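Local coordinates for protein Alpha/beta hydrolase (Streptomyces albidoflavus, PDB 6KSU) that probably closes non-ribosomal peptide chains into macrolactam rings, acting as a cyclase related to penicillin-binding proteins that joins ends of opposite chirality, at residues Leu49-Asp54 with Ala369-Gly374; Leu64-Thr69 with Val227-Ala232; Ala384-Asp389 with Leu427-Leu432; Asp400-Val405 with Thr416-Ser421. All blocks are in the same frame, centred on the assembly; numbering follows the deposited sequence.

In the fold
Contacts 1 and 2 belong to the beta-lactamase-like part of the chain, contacts 3 and 4 to the eight-stranded C-terminal barrel. Contact 1 is buried and ties the end of strand 46-53 to the chain that leaves helix 355-365, by an arginine on a carbonyl and by aliphatic packing. Contact 2, partly buried, sets a loop against the loop and short strand of 227-232 through backbone, carboxylate and imidazole groups. The other two lie at the surface: in contact 3 the linker to the barrel meets a hairpin turn after strand 420-427, helped by a water, whereas contact 4 is regular antiparallel pairing of strands 401-407 and 413-417; their centres are about 21 Å apart.

Contact 1 of 4, residues Leu49-Asp54 with Ala369-Gly374; sequences LSVYRD and AGLDVG
Val51 and Arg53, on the same face of strand 46-53, both reach Leu371 in the irregular chain that follows helix 355-365. Val51 sends CG1, anti to its backbone N (chi1 -174°), tip to tip onto Leu371 CD1 at 3.9 Å. Leu371 also packs on Leu344 and Leu346 of strand 344-350, so this methyl contact extends the apolar layer of the central sheet. Two residues on, the Arg53 chain bends at chi3 (75°) and lays its guanidinium against the other branch of the same leucine: Leu371 CD2 sits over the centre of one face, 3.3 Å from Arg53 CZ. The group's end is turned to the carbonyl of Ala369. Arg53 NH1 donates to Ala369 O at 3.2 Å in the carbonyl plane, and Arg53 NH2 reaches the same Ala369 O at 3.3 Å from a tilted direction, with the oxygen lying in the guanidinium plane. Glu27 offers NH1 a long, weak ion pair, and a malonate, probably from the crystallisation liquor, lies about 3 Å from the side chain. The positive charge thus probably has anions near it, while its directional bonds go to one neutral carbonyl and a methyl covers the flat face, fixing the guanidinium's rotation.

Contact 2 of 4, residues Leu64-Thr69 with Val227-Ala232; sequences LASVRT and VAEGHA. With SO4 (sulfate ion), chain C.
A loop built round an ST motif, Ser66 to Thr69, rests on Glu229 and His231, in the segment that carries the short strand 231-232. Within the motif Thr69 N donates to Ser66 OG at 3.3 Å, which holds the turn after strand 56-63. A chi1 of 173° swings the same hydroxyl away from the Ser66 N and over to the carboxylate, where it gives a weak bond across the contact, Ser66 OG to Glu229 OE1 at 3.0 Å, while Ser66 CB lies against Glu229 CG. Beneath it the two backbones join directly: Glu229 N donates to Ala65 O at 2.9 Å, and Ala228 CA brings its hydrogen to that oxygen too.

The imidazole of His231 comes edge-on. Val67 N donates to His231 NE2 at 3.1 Å, close to the ring plane, and Ser66 CA and Ala65 O lie along the same rim. Val67 CG2 meets His231 CD2 at 3.5 Å. Since ND1 binds the carbonyl of Asn351, both ring nitrogens have partners, consistent with a neutral ring protonated at ND1. Farther out, Arg68 holds a sulfate, probably from the crystallisation liquor; its NH2 reaches sulfate O2 at 2.8 Å in a weak bond, and the closer NE approach is doubtfully short.

Around this core, Asn351, just past strand 344-350, also ties the carbonyls of Leu64 and Glu229 by its ND2, while Val67 and Arg68 rest on strand 241-242, the partner of strand 231-232.

Contact 3 of 4, residues Ala384-Asp389 with Leu427-Leu432; sequences APLAPD and LHEDDL
The His428 imidazole has Pro385 CA over one face, 4.1 Å from His428 NE2, while the carbonyl of Ala384 approaches obliquely, its O 3.9 Å from His428 CD2. Pro381, earlier in the same linker, touches this ring as well. Beside it the two backbones meet at Leu427. Leu386 N donates to Leu427 O at 2.6 Å, a short and fairly straight bond (165° at the hydrogen). Pro385 CA adds a CA-H...O contact to that oxygen. The other half of the pairing is bridged by a water, which accepts from Leu427 N at 2.7 Å and donates to Leu386 O at 2.9 Å. The Leu386 side chain, with CG anti to its carbonyl carbon (chi1 -48°), is carried over the turn: Leu386 CD1 packs closely on His428 O at 3.2 Å, and CD2 crosses the Glu429 chain at about a right angle, 4.0 Å from Glu429 CG. Farther along the linker Leu427 CD1 lies 4.0 Å from Asp389 N and near its CB. The arrangement is that of an interdomain linker lying across a beta-hairpin turn, here the one joining strands 420-427 and 432-437 of an up-and-down beta-barrel.

Contact 4 of 4, residues Asp400-Val405 with Thr416-Ser421; sequences DLELMV and TRESYS
Met404 and Thr416 form an antiparallel hydrogen-bonded pair. Thr416 N donates to Met404 O at 2.8 Å, and Met404 N returns a bond to Thr416 O at 3.0 Å. On the face carrying both side chains, Thr416 OG1 stands between its backbone N and carbonyl carbon (chi1 64°), which turns the hydroxyl oxygen tightly against Met404 CB at 3.0 Å. On the other face Leu403 crosses the aliphatic part of Arg417 at a slant, its CD1 3.7 Å from Arg417 CB and almost as near CG and CD.

The arginine runs extended to NE and lays its guanidinium over the Tyr420 ring, NH1 standing above one face toward the rim; that same NH1 bonds to Tyr423 OH. What brings the tyrosine back beneath it is the type I turn from Arg417 to Tyr420, closed by Tyr420 N donating to Arg417 O at 2.9 Å. From within this turn Glu418 reaches back toward Glu402, whose side chain is modelled in two conformers; the approach of the two carboxylates holds for one of them and is doubtful.

Strand 394-398 flanks the hairpin through Leu403 and Val405, and Leu415 supports both side chains. The chemistry is therefore divided: backbone bonds and aliphatic cover hold the barrel wall, while the like charges of Glu402 and Glu418 at the surface add no attraction.

Contact 1 of 4, residues Leu49-Asp54 with Ala369-Gly374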
loop_
_atom_site.group_PDB
_atom_site.type_symbol
_atom_site.label_atom_id
_atom_site.label_comp_id
_atom_site.label_asym_id
_atom_site.label_seq_id
_atom_site.Cartn_x
_atom_site.Cartn_y
_atom_site.Cartn_z
ATOM N N LEU A 49 -14.653 -5.792 -9.559
ATOM C CA LEU A 49 -13.556 -6.701 -9.845
ATOM C C LEU A 49 -13.303 -6.644 -11.341
ATOM O O LEU A 49 -14.227 -6.805 -12.148
ATOM C CB LEU A 49 -13.862 -8.135 -9.383
ATOM C CG LEU A 49 -12.837 -9.221 -9.751
ATOM C CD1 LEU A 49 -11.561 -9.157 -8.857
ATOM C CD2 LEU A 49 -13.470 -10.588 -9.671
ATOM N N SER A 50 -12.073 -6.349 -11.717
ATOM C CA SER A 50 -11.712 -6.328 -13.127
ATOM C C SER A 50 -10.525 -7.247 -13.308
ATOM O O SER A 50 -9.578 -7.175 -12.532
ATOM C CB SER A 50 -11.385 -4.909 -13.589
ATOM O OG SER A 50 -12.523 -4.070 -13.448
ATOM N N VAL A 51 -10.590 -8.117 -14.310
ATOM C CA VAL A 51 -9.540 -9.086 -14.600
ATOM C C VAL A 51 -9.144 -8.948 -16.057
ATOM O O VAL A 51 -9.992 -9.090 -16.946
ATOM C CB VAL A 51 -9.999 -10.523 -14.331
ATOM C CG1 VAL A 51 -8.839 -11.494 -14.507
ATOM C CG2 VAL A 51 -10.640 -10.623 -12.960
ATOM N N TYR A 52 -7.862 -8.679 -16.308
ATOM C CA TYR A 52 -7.311 -8.764 -17.650
ATOM C C TYR A 52 -6.567 -10.087 -17.754
ATOM O O TYR A 52 -5.694 -10.381 -16.933
ATOM C CB TYR A 52 -6.404 -7.577 -17.965
ATOM C CG TYR A 52 -5.766 -7.637 -19.335
ATOM C CD1 TYR A 52 -6.448 -7.210 -20.488
ATOM C CD2 TYR A 52 -4.484 -8.141 -19.485
ATOM C CE1 TYR A 52 -5.825 -7.274 -21.752
ATOM C CE2 TYR A 52 -3.881 -8.214 -20.700
ATOM C CZ TYR A 52 -4.544 -7.783 -21.839
ATOM O OH TYR A 52 -3.870 -7.883 -23.031
ATOM N N ARG A 53 -6.941 -10.897 -18.742
ATOM C CA ARG A 53 -6.387 -12.235 -18.876
ATOM C C ARG A 53 -6.656 -12.745 -20.287
ATOM O O ARG A 53 -7.766 -12.597 -20.811
ATOM C CB ARG A 53 -6.986 -13.180 -17.830
ATOM C CG ARG A 53 -6.948 -14.644 -18.251
ATOM C CD ARG A 53 -6.881 -15.593 -17.072
ATOM N NE ARG A 53 -8.152 -15.719 -16.380
ATOM C CZ ARG A 53 -8.518 -16.813 -15.723
ATOM N NH1 ARG A 53 -7.704 -17.865 -15.685
ATOM N NH2 ARG A 53 -9.688 -16.853 -15.100
ATOM N N ASP A 54 -5.627 -13.319 -20.902
ATOM C CA ASP A 54 -5.706 -13.850 -22.263
ATOM C C ASP A 54 -6.033 -12.755 -23.272
ATOM O O ASP A 54 -6.773 -12.973 -24.236
ATOM C CB ASP A 54 -6.712 -14.994 -22.344
ATOM C CG ASP A 54 -6.205 -16.246 -21.664
ATOM O OD1 ASP A 54 -6.969 -16.866 -20.899
ATOM O OD2 ASP A 54 -5.027 -16.596 -21.902
ATOM N N ALA A 369 -10.845 -21.181 -10.757
ATOM C CA ALA A 369 -10.915 -20.786 -12.160
ATOM C C ALA A 369 -9.529 -20.557 -12.764
ATOM O O ALA A 369 -9.409 -19.850 -13.774
ATOM C CB ALA A 369 -11.784 -19.538 -12.335
ATOM N N GLY A 370 -8.482 -21.146 -12.180
ATOM C CA GLY A 370 -7.129 -21.021 -12.691
ATOM C C GLY A 370 -6.380 -19.770 -12.270
ATOM O O GLY A 370 -5.239 -19.565 -12.716
ATOM N N LEU A 371 -6.981 -18.929 -11.426
ATOM C CA LEU A 371 -6.372 -17.682 -10.972
ATOM C C LEU A 371 -5.816 -17.880 -9.568
ATOM O O LEU A 371 -6.444 -17.531 -8.575
ATOM C CB LEU A 371 -7.388 -16.550 -10.986
ATOM C CG LEU A 371 -7.725 -15.926 -12.326
ATOM C CD1 LEU A 371 -8.122 -14.480 -12.125
ATOM C CD2 LEU A 371 -6.516 -16.026 -13.200
ATOM N N ASP A 372 -4.596 -18.410 -9.497
ATOM C CA ASP A 372 -3.945 -18.699 -8.218
ATOM C C ASP A 372 -3.038 -17.529 -7.831
ATOM O O ASP A 372 -1.815 -17.553 -8.011
ATOM C CB ASP A 372 -3.175 -20.018 -8.302
ATOM C CG ASP A 372 -2.371 -20.157 -9.592
ATOM O OD1 ASP A 372 -2.685 -19.469 -10.596
ATOM O OD2 ASP A 372 -1.405 -20.952 -9.589
ATOM N N VAL A 373 -3.659 -16.484 -7.280
ATOM C CA VAL A 373 -2.887 -15.334 -6.833
ATOM C C VAL A 373 -1.986 -15.758 -5.684
ATOM O O VAL A 373 -2.357 -16.607 -4.864
ATOM C CB VAL A 373 -3.825 -14.189 -6.413
ATOM C CG1 VAL A 373 -3.019 -12.922 -6.114
ATOM C CG2 VAL A 373 -4.880 -13.944 -7.475
ATOM N N GLY A 374 -0.790 -15.181 -5.617
ATOM C CA GLY A 374 0.107 -15.527 -4.532
ATOM C C GLY A 374 -0.473 -15.134 -3.187
ATOM O O GLY A 374 -1.312 -14.236 -3.085
#

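Contact 2 of 4, residues Leu64-Thr69 with Val227-Ala232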
loop_
_atom_site.group_PDB
_atom_site.type_symbol
_atom_site.label_atom_id
_atom_site.label_comp_id
_atom_site.label_asym_id
_atom_site.label_seq_id
_atom_site.Cartn_x
_atom_site.Cartn_y
_atom_site.Cartn_z
ATOM N N LEU A 64 -24.060 -1.195 -4.180
ATOM C CA LEU A 64 -24.473 0.189 -3.963
ATOM C C LEU A 64 -23.263 1.094 -3.771
ATOM O O LEU A 64 -22.395 0.802 -2.939
ATOM C CB LEU A 64 -25.381 0.282 -2.737
ATOM C CG LEU A 64 -26.735 -0.441 -2.844
ATOM C CD1 LEU A 64 -27.615 -0.177 -1.634
ATOM C CD2 LEU A 64 -27.457 -0.061 -4.140
ATOM N N ALA A 65 -23.217 2.195 -4.532
ATOM C CA ALA A 65 -22.195 3.214 -4.317
ATOM C C ALA A 65 -22.404 3.915 -2.991
ATOM O O ALA A 65 -21.436 4.299 -2.316
ATOM C CB ALA A 65 -22.218 4.234 -5.449
ATOM N N SER A 66 -23.668 4.099 -2.610
ATOM C CA SER A 66 -24.044 4.668 -1.328
ATOM C C SER A 66 -25.295 3.937 -0.860
ATOM O O SER A 66 -26.159 3.582 -1.670
ATOM C CB SER A 66 -24.279 6.191 -1.442
ATOM O OG SER A 66 -24.801 6.758 -0.248
ATOM N N VAL A 67 -25.360 3.635 0.431
ATOM C CA VAL A 67 -26.598 3.054 0.923
ATOM C C VAL A 67 -27.635 4.144 1.111
ATOM O O VAL A 67 -28.814 3.922 0.829
ATOM C CB VAL A 67 -26.371 2.263 2.221
ATOM C CG1 VAL A 67 -27.713 1.950 2.890
ATOM C CG2 VAL A 67 -25.671 0.969 1.902
ATOM N N ARG A 68 -27.197 5.325 1.571
ATOM C CA ARG A 68 -28.072 6.481 1.729
ATOM C C ARG A 68 -28.791 6.793 0.428
ATOM O O ARG A 68 -30.020 6.672 0.332
ATOM C CB ARG A 68 -27.260 7.691 2.176
ATOM C CG ARG A 68 -26.301 7.443 3.273
ATOM C CD ARG A 68 -25.723 8.768 3.734
ATOM N NE ARG A 68 -25.499 8.791 5.176
ATOM C CZ ARG A 68 -24.785 9.717 5.808
ATOM N NH1 ARG A 68 -24.218 10.693 5.117
ATOM N NH2 ARG A 68 -24.642 9.668 7.130
ATOM N N THR A 69 -28.033 7.222 -0.581
ATOM C CA THR A 69 -28.487 7.228 -1.968
ATOM C C THR A 69 -28.944 5.813 -2.275
ATOM O O THR A 69 -28.561 4.883 -1.573
ATOM C CB THR A 69 -27.339 7.643 -2.913
ATOM O OG1 THR A 69 -26.733 8.857 -2.453
ATOM C CG2 THR A 69 -27.830 7.852 -4.304
ATOM N N VAL A 227 -18.734 8.692 -7.199
ATOM C CA VAL A 227 -17.812 8.067 -6.267
ATOM C C VAL A 227 -18.597 7.178 -5.317
ATOM O O VAL A 227 -19.779 7.415 -5.035
ATOM C CB VAL A 227 -17.005 9.117 -5.477
ATOM C CG1 VAL A 227 -15.949 9.706 -6.358
ATOM C CG2 VAL A 227 -17.945 10.208 -4.962
ATOM N N ALA A 228 -17.907 6.159 -4.801
ATOM C CA ALA A 228 -18.455 5.293 -3.785
ATOM C C ALA A 228 -18.118 5.849 -2.423
ATOM O O ALA A 228 -17.002 6.313 -2.192
ATOM C CB ALA A 228 -17.906 3.874 -3.912
ATOM N N GLU A 229 -19.090 5.794 -1.523
ATOM C CA GLU A 229 -18.856 6.048 -0.114
ATOM C C GLU A 229 -18.471 4.759 0.611
ATOM O O GLU A 229 -18.713 3.639 0.133
ATOM C CB GLU A 229 -20.099 6.658 0.531
ATOM C CG GLU A 229 -20.992 7.410 -0.435
ATOM C CD GLU A 229 -21.861 8.427 0.273
ATOM O OE1 GLU A 229 -22.816 8.948 -0.347
ATOM O OE2 GLU A 229 -21.582 8.709 1.456
ATOM N N GLY A 230 -17.825 4.942 1.775
ATOM C CA GLY A 230 -17.465 3.830 2.634
ATOM C C GLY A 230 -18.568 3.460 3.639
ATOM O O GLY A 230 -19.424 4.271 3.997
ATOM N N HIS A 231 -18.518 2.210 4.098
ATOM C CA HIS A 231 -19.587 1.606 4.871
ATOM C C HIS A 231 -18.986 0.662 5.899
ATOM O O HIS A 231 -17.910 0.100 5.690
ATOM C CB HIS A 231 -20.586 0.835 3.979
ATOM C CG HIS A 231 -21.234 1.674 2.911
ATOM N ND1 HIS A 231 -20.549 2.150 1.809
ATOM C CD2 HIS A 231 -22.507 2.120 2.779
ATOM C CE1 HIS A 231 -21.373 2.849 1.045
ATOM N NE2 HIS A 231 -22.568 2.845 1.611
ATOM N N ALA A 232 -19.689 0.511 7.023
ATOM C CA ALA A 232 -19.290 -0.393 8.096
ATOM C C ALA A 232 -20.523 -0.805 8.887
ATOM O O ALA A 232 -21.406 0.016 9.140
ATOM C CB ALA A 232 -18.280 0.256 9.045
HETATM S S SO4 C . -27.088 7.791 8.169
HETATM O O1 SO4 C . -27.778 6.658 8.780
HETATM O O2 SO4 C . -26.158 8.356 9.143
HETATM O O3 SO4 C . -28.053 8.816 7.760
HETATM O O4 SO4 C . -26.361 7.337 6.988
#

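Contact 3 of 4, residues Ala384-Asp389 with Leu427-Leu432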
loop_
_atom_site.group_PDB
_atom_site.type_symbol
_atom_site.label_atom_id
_atom_site.label_comp_id
_atom_site.label_asym_id
_atom_site.label_seq_id
_atom_site.Cartn_x
_atom_site.Cartn_y
_atom_site.Cartn_z
ATOM N N ALA A 384 11.636 -23.383 20.115
ATOM C CA ALA A 384 11.198 -23.020 21.448
ATOM C C ALA A 384 11.648 -21.599 21.776
ATOM O O ALA A 384 12.631 -21.113 21.217
ATOM C CB ALA A 384 11.769 -23.997 22.470
ATOM N N PRO A 385 10.937 -20.908 22.664
ATOM C CA PRO A 385 11.324 -19.535 23.009
ATOM C C PRO A 385 12.732 -19.484 23.579
ATOM O O PRO A 385 13.135 -20.347 24.359
ATOM C CB PRO A 385 10.291 -19.123 24.063
ATOM C CG PRO A 385 9.156 -20.062 23.887
ATOM C CD PRO A 385 9.737 -21.343 23.394
ATOM N N LEU A 386 13.482 -18.458 23.184
ATOM C CA LEU A 386 14.812 -18.272 23.729
ATOM C C LEU A 386 14.739 -17.707 25.144
ATOM O O LEU A 386 13.700 -17.220 25.603
ATOM C CB LEU A 386 15.641 -17.335 22.857
ATOM C CG LEU A 386 15.656 -17.593 21.360
ATOM C CD1 LEU A 386 16.256 -16.398 20.654
ATOM C CD2 LEU A 386 16.406 -18.876 21.061
ATOM N N ALA A 387 15.880 -17.775 25.826
ATOM C CA ALA A 387 16.033 -17.150 27.129
ATOM C C ALA A 387 15.763 -15.653 27.026
ATOM O O ALA A 387 16.196 -15.005 26.069
ATOM C CB ALA A 387 17.444 -17.388 27.672
ATOM N N PRO A 388 15.043 -15.073 27.980
ATOM C CA PRO A 388 14.743 -13.639 27.894
ATOM C C PRO A 388 16.030 -12.834 27.987
ATOM O O PRO A 388 16.737 -12.887 28.992
ATOM C CB PRO A 388 13.815 -13.389 29.088
ATOM C CG PRO A 388 14.001 -14.571 30.001
ATOM C CD PRO A 388 14.504 -15.716 29.192
ATOM N N ASP A 389 16.349 -12.117 26.916
ATOM C CA ASP A 389 17.560 -11.313 26.866
ATOM C C ASP A 389 17.232 -9.909 27.363
ATOM O O ASP A 389 16.393 -9.219 26.772
ATOM C CB ASP A 389 18.120 -11.280 25.443
ATOM C CG ASP A 389 19.559 -10.794 25.389
ATOM O OD1 ASP A 389 20.461 -11.626 25.145
ATOM O OD2 ASP A 389 19.791 -9.581 25.591
ATOM N N LEU A 427 10.775 -14.531 22.572
ATOM C CA LEU A 427 11.904 -14.371 21.664
ATOM C C LEU A 427 12.214 -15.709 21.012
ATOM O O LEU A 427 12.248 -16.741 21.693
ATOM C CB LEU A 427 13.126 -13.854 22.416
ATOM C CG LEU A 427 13.062 -12.409 22.908
ATOM C CD1 LEU A 427 14.408 -11.979 23.413
ATOM C CD2 LEU A 427 12.576 -11.481 21.796
ATOM N N HIS A 428 12.435 -15.692 19.699
ATOM C CA HIS A 428 12.624 -16.906 18.912
ATOM C C HIS A 428 13.888 -16.774 18.076
ATOM O O HIS A 428 14.534 -15.723 18.048
ATOM C CB HIS A 428 11.408 -17.182 18.015
ATOM C CG HIS A 428 10.274 -17.834 18.736
ATOM N ND1 HIS A 428 9.212 -17.121 19.248
ATOM C CD2 HIS A 428 10.054 -19.127 19.070
ATOM C CE1 HIS A 428 8.374 -17.948 19.845
ATOM N NE2 HIS A 428 8.868 -19.171 19.763
ATOM N N GLU A 429 14.226 -17.853 17.373
ATOM C CA GLU A 429 15.437 -17.876 16.564
ATOM C C GLU A 429 15.280 -16.991 15.330
ATOM O O GLU A 429 14.172 -16.609 14.939
ATOM C CB GLU A 429 15.779 -19.311 16.161
ATOM C CG GLU A 429 16.500 -20.090 17.286
ATOM C CD GLU A 429 16.879 -21.515 16.899
ATOM O OE1 GLU A 429 17.693 -21.687 15.962
ATOM O OE2 GLU A 429 16.380 -22.465 17.545
ATOM N N ASP A 430 16.419 -16.658 14.721
ATOM C CA ASP A 430 16.483 -15.738 13.586
ATOM C C ASP A 430 15.970 -14.345 13.954
ATOM O O ASP A 430 15.520 -13.586 13.082
ATOM C CB ASP A 430 15.729 -16.287 12.369
ATOM C CG ASP A 430 16.323 -17.591 11.851
ATOM O OD1 ASP A 430 17.573 -17.720 11.826
ATOM O OD2 ASP A 430 15.535 -18.493 11.478
ATOM N N ASP A 431 16.054 -14.000 15.244
ATOM C CA ASP A 431 15.616 -12.710 15.782
ATOM C C ASP A 431 14.109 -12.491 15.593
ATOM O O ASP A 431 13.640 -11.353 15.557
ATOM C CB ASP A 431 16.405 -11.534 15.167
ATOM C CG ASP A 431 17.791 -11.309 15.826
ATOM O OD1 ASP A 431 18.658 -10.679 15.179
ATOM O OD2 ASP A 431 18.023 -11.745 16.976
ATOM N N LEU A 432 13.333 -13.562 15.479
ATOM C CA LEU A 432 11.888 -13.426 15.438
ATOM C C LEU A 432 11.317 -13.220 16.839
ATOM O O LEU A 432 11.957 -13.504 17.852
ATOM C CB LEU A 432 11.254 -14.663 14.804
ATOM C CG LEU A 432 11.180 -14.673 13.279
ATOM C CD1 LEU A 432 11.416 -16.079 12.724
ATOM C CD2 LEU A 432 9.825 -14.129 12.862
HETATM O O HOH W 1 11.411 -15.505 25.057
#

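Contact 4 of 4, residues Asp400-Val405 with Thr416-Ser421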
loop_
_atom_site.group_PDB
_atom_site.type_symbol
_atom_site.label_atom_id
_atom_site.label_comp_id
_atom_site.label_asym_id
_atom_site.label_seq_id
_atom_site.Cartn_x
_atom_site.Cartn_y
_atom_site.Cartn_z
ATOM N N ASP A 400 5.209 9.108 15.972
ATOM C CA ASP A 400 4.392 9.216 17.177
ATOM C C ASP A 400 4.221 7.872 17.871
ATOM O O ASP A 400 4.036 7.825 19.092
ATOM C CB ASP A 400 3.015 9.801 16.829
ATOM C CG ASP A 400 2.961 11.320 16.988
ATOM O OD1 ASP A 400 1.833 11.870 17.101
ATOM O OD2 ASP A 400 4.041 11.962 17.008
ATOM N N LEU A 401 4.279 6.779 17.119
ATOM C CA LEU A 401 3.942 5.465 17.645
ATOM C C LEU A 401 5.131 4.864 18.378
ATOM O O LEU A 401 6.267 4.912 17.894
ATOM C CB LEU A 401 3.480 4.541 16.515
ATOM C CG LEU A 401 2.572 5.223 15.466
ATOM C CD1 LEU A 401 2.381 4.383 14.193
ATOM C CD2 LEU A 401 1.217 5.609 16.071
ATOM N N GLU A 402 4.880 4.311 19.557
ATOM C CA GLU A 402 5.972 3.794 20.361
ATOM C C GLU A 402 5.569 2.488 21.026
ATOM O O GLU A 402 4.389 2.229 21.275
ATOM C CB GLU A 402 6.432 4.808 21.421
ATOM C CG GLU A 402 5.330 5.347 22.317
ATOM C CD GLU A 402 5.805 6.522 23.149
ATOM O OE1 GLU A 402 7.022 6.801 23.129
ATOM O OE2 GLU A 402 4.962 7.169 23.809
ATOM N N LEU A 403 6.577 1.668 21.299
ATOM C CA LEU A 403 6.411 0.384 21.948
ATOM C C LEU A 403 7.539 0.277 22.970
ATOM O O LEU A 403 8.608 0.875 22.782
ATOM C CB LEU A 403 6.465 -0.739 20.894
ATOM C CG LEU A 403 5.449 -1.866 20.763
ATOM C CD1 LEU A 403 4.031 -1.311 20.891
ATOM C CD2 LEU A 403 5.641 -2.551 19.399
ATOM N N MET A 404 7.309 -0.456 24.063
ATOM C CA MET A 404 8.373 -0.642 25.051
ATOM C C MET A 404 8.593 -2.119 25.327
ATOM O O MET A 404 7.636 -2.877 25.503
ATOM C CB MET A 404 8.071 0.091 26.352
ATOM C CG MET A 404 7.889 1.591 26.177
ATOM S SD MET A 404 8.029 2.469 27.742
ATOM C CE MET A 404 8.827 1.231 28.748
ATOM N N VAL A 405 9.850 -2.531 25.337
ATOM C CA VAL A 405 10.210 -3.876 25.743
ATOM C C VAL A 405 10.647 -3.781 27.187
ATOM O O VAL A 405 11.672 -3.171 27.491
ATOM C CB VAL A 405 11.302 -4.486 24.868
ATOM C CG1 VAL A 405 11.803 -5.778 25.511
ATOM C CG2 VAL A 405 10.747 -4.744 23.476
ATOM N N THR A 416 4.900 -3.277 25.908
ATOM C CA THR A 416 3.880 -2.367 26.401
ATOM C C THR A 416 3.589 -1.304 25.345
ATOM O O THR A 416 4.408 -1.011 24.466
ATOM C CB THR A 416 4.291 -1.705 27.722
ATOM O OG1 THR A 416 5.448 -0.900 27.505
ATOM C CG2 THR A 416 4.631 -2.763 28.788
ATOM N N ARG A 417 2.394 -0.731 25.451
ATOM C CA ARG A 417 1.806 0.057 24.378
ATOM C C ARG A 417 0.693 0.914 24.971
ATOM O O ARG A 417 -0.198 0.384 25.644
ATOM C CB ARG A 417 1.294 -0.884 23.291
ATOM C CG ARG A 417 0.561 -0.233 22.147
ATOM C CD ARG A 417 0.276 -1.293 21.086
ATOM N NE ARG A 417 -0.428 -0.724 19.951
ATOM C CZ ARG A 417 -1.285 -1.395 19.184
ATOM N NH1 ARG A 417 -1.539 -2.675 19.420
ATOM N NH2 ARG A 417 -1.882 -0.780 18.173
ATOM N N GLU A 418 0.732 2.222 24.680
ATOM C CA GLU A 418 0.075 3.259 25.484
ATOM C C GLU A 418 -1.309 2.912 26.052
ATOM O O GLU A 418 -1.559 3.103 27.249
ATOM C CB GLU A 418 -0.018 4.552 24.672
ATOM C CG GLU A 418 -0.687 5.697 25.433
ATOM C CD GLU A 418 0.072 7.005 25.340
ATOM O OE1 GLU A 418 -0.504 8.057 25.701
ATOM O OE2 GLU A 418 1.247 6.980 24.915
ATOM N N SER A 419 -2.241 2.442 25.235
ATOM C CA SER A 419 -3.577 2.204 25.773
ATOM C C SER A 419 -3.986 0.745 25.663
ATOM O O SER A 419 -5.180 0.441 25.700
ATOM C CB SER A 419 -4.610 3.090 25.077
ATOM O OG SER A 419 -4.157 4.438 25.033
ATOM N N TYR A 420 -3.025 -0.163 25.519
ATOM C CA TYR A 420 -3.314 -1.580 25.366
ATOM C C TYR A 420 -2.790 -2.348 26.562
ATOM O O TYR A 420 -1.835 -1.924 27.223
ATOM C CB TYR A 420 -2.679 -2.171 24.103
ATOM C CG TYR A 420 -3.356 -1.806 22.815
ATOM C CD1 TYR A 420 -3.812 -2.787 21.948
ATOM C CD2 TYR A 420 -3.525 -0.482 22.453
ATOM C CE1 TYR A 420 -4.430 -2.452 20.753
ATOM C CE2 TYR A 420 -4.138 -0.138 21.269
ATOM C CZ TYR A 420 -4.589 -1.127 20.421
ATOM O OH TYR A 420 -5.198 -0.775 19.238
ATOM N N SER A 421 -3.416 -3.500 26.809
ATOM C CA SER A 421 -2.842 -4.502 27.694
ATOM C C SER A 421 -1.412 -4.853 27.266
ATOM O O SER A 421 -1.048 -4.796 26.084
ATOM C CB SER A 421 -3.724 -5.751 27.701
ATOM O OG SER A 421 -4.964 -5.511 28.356
#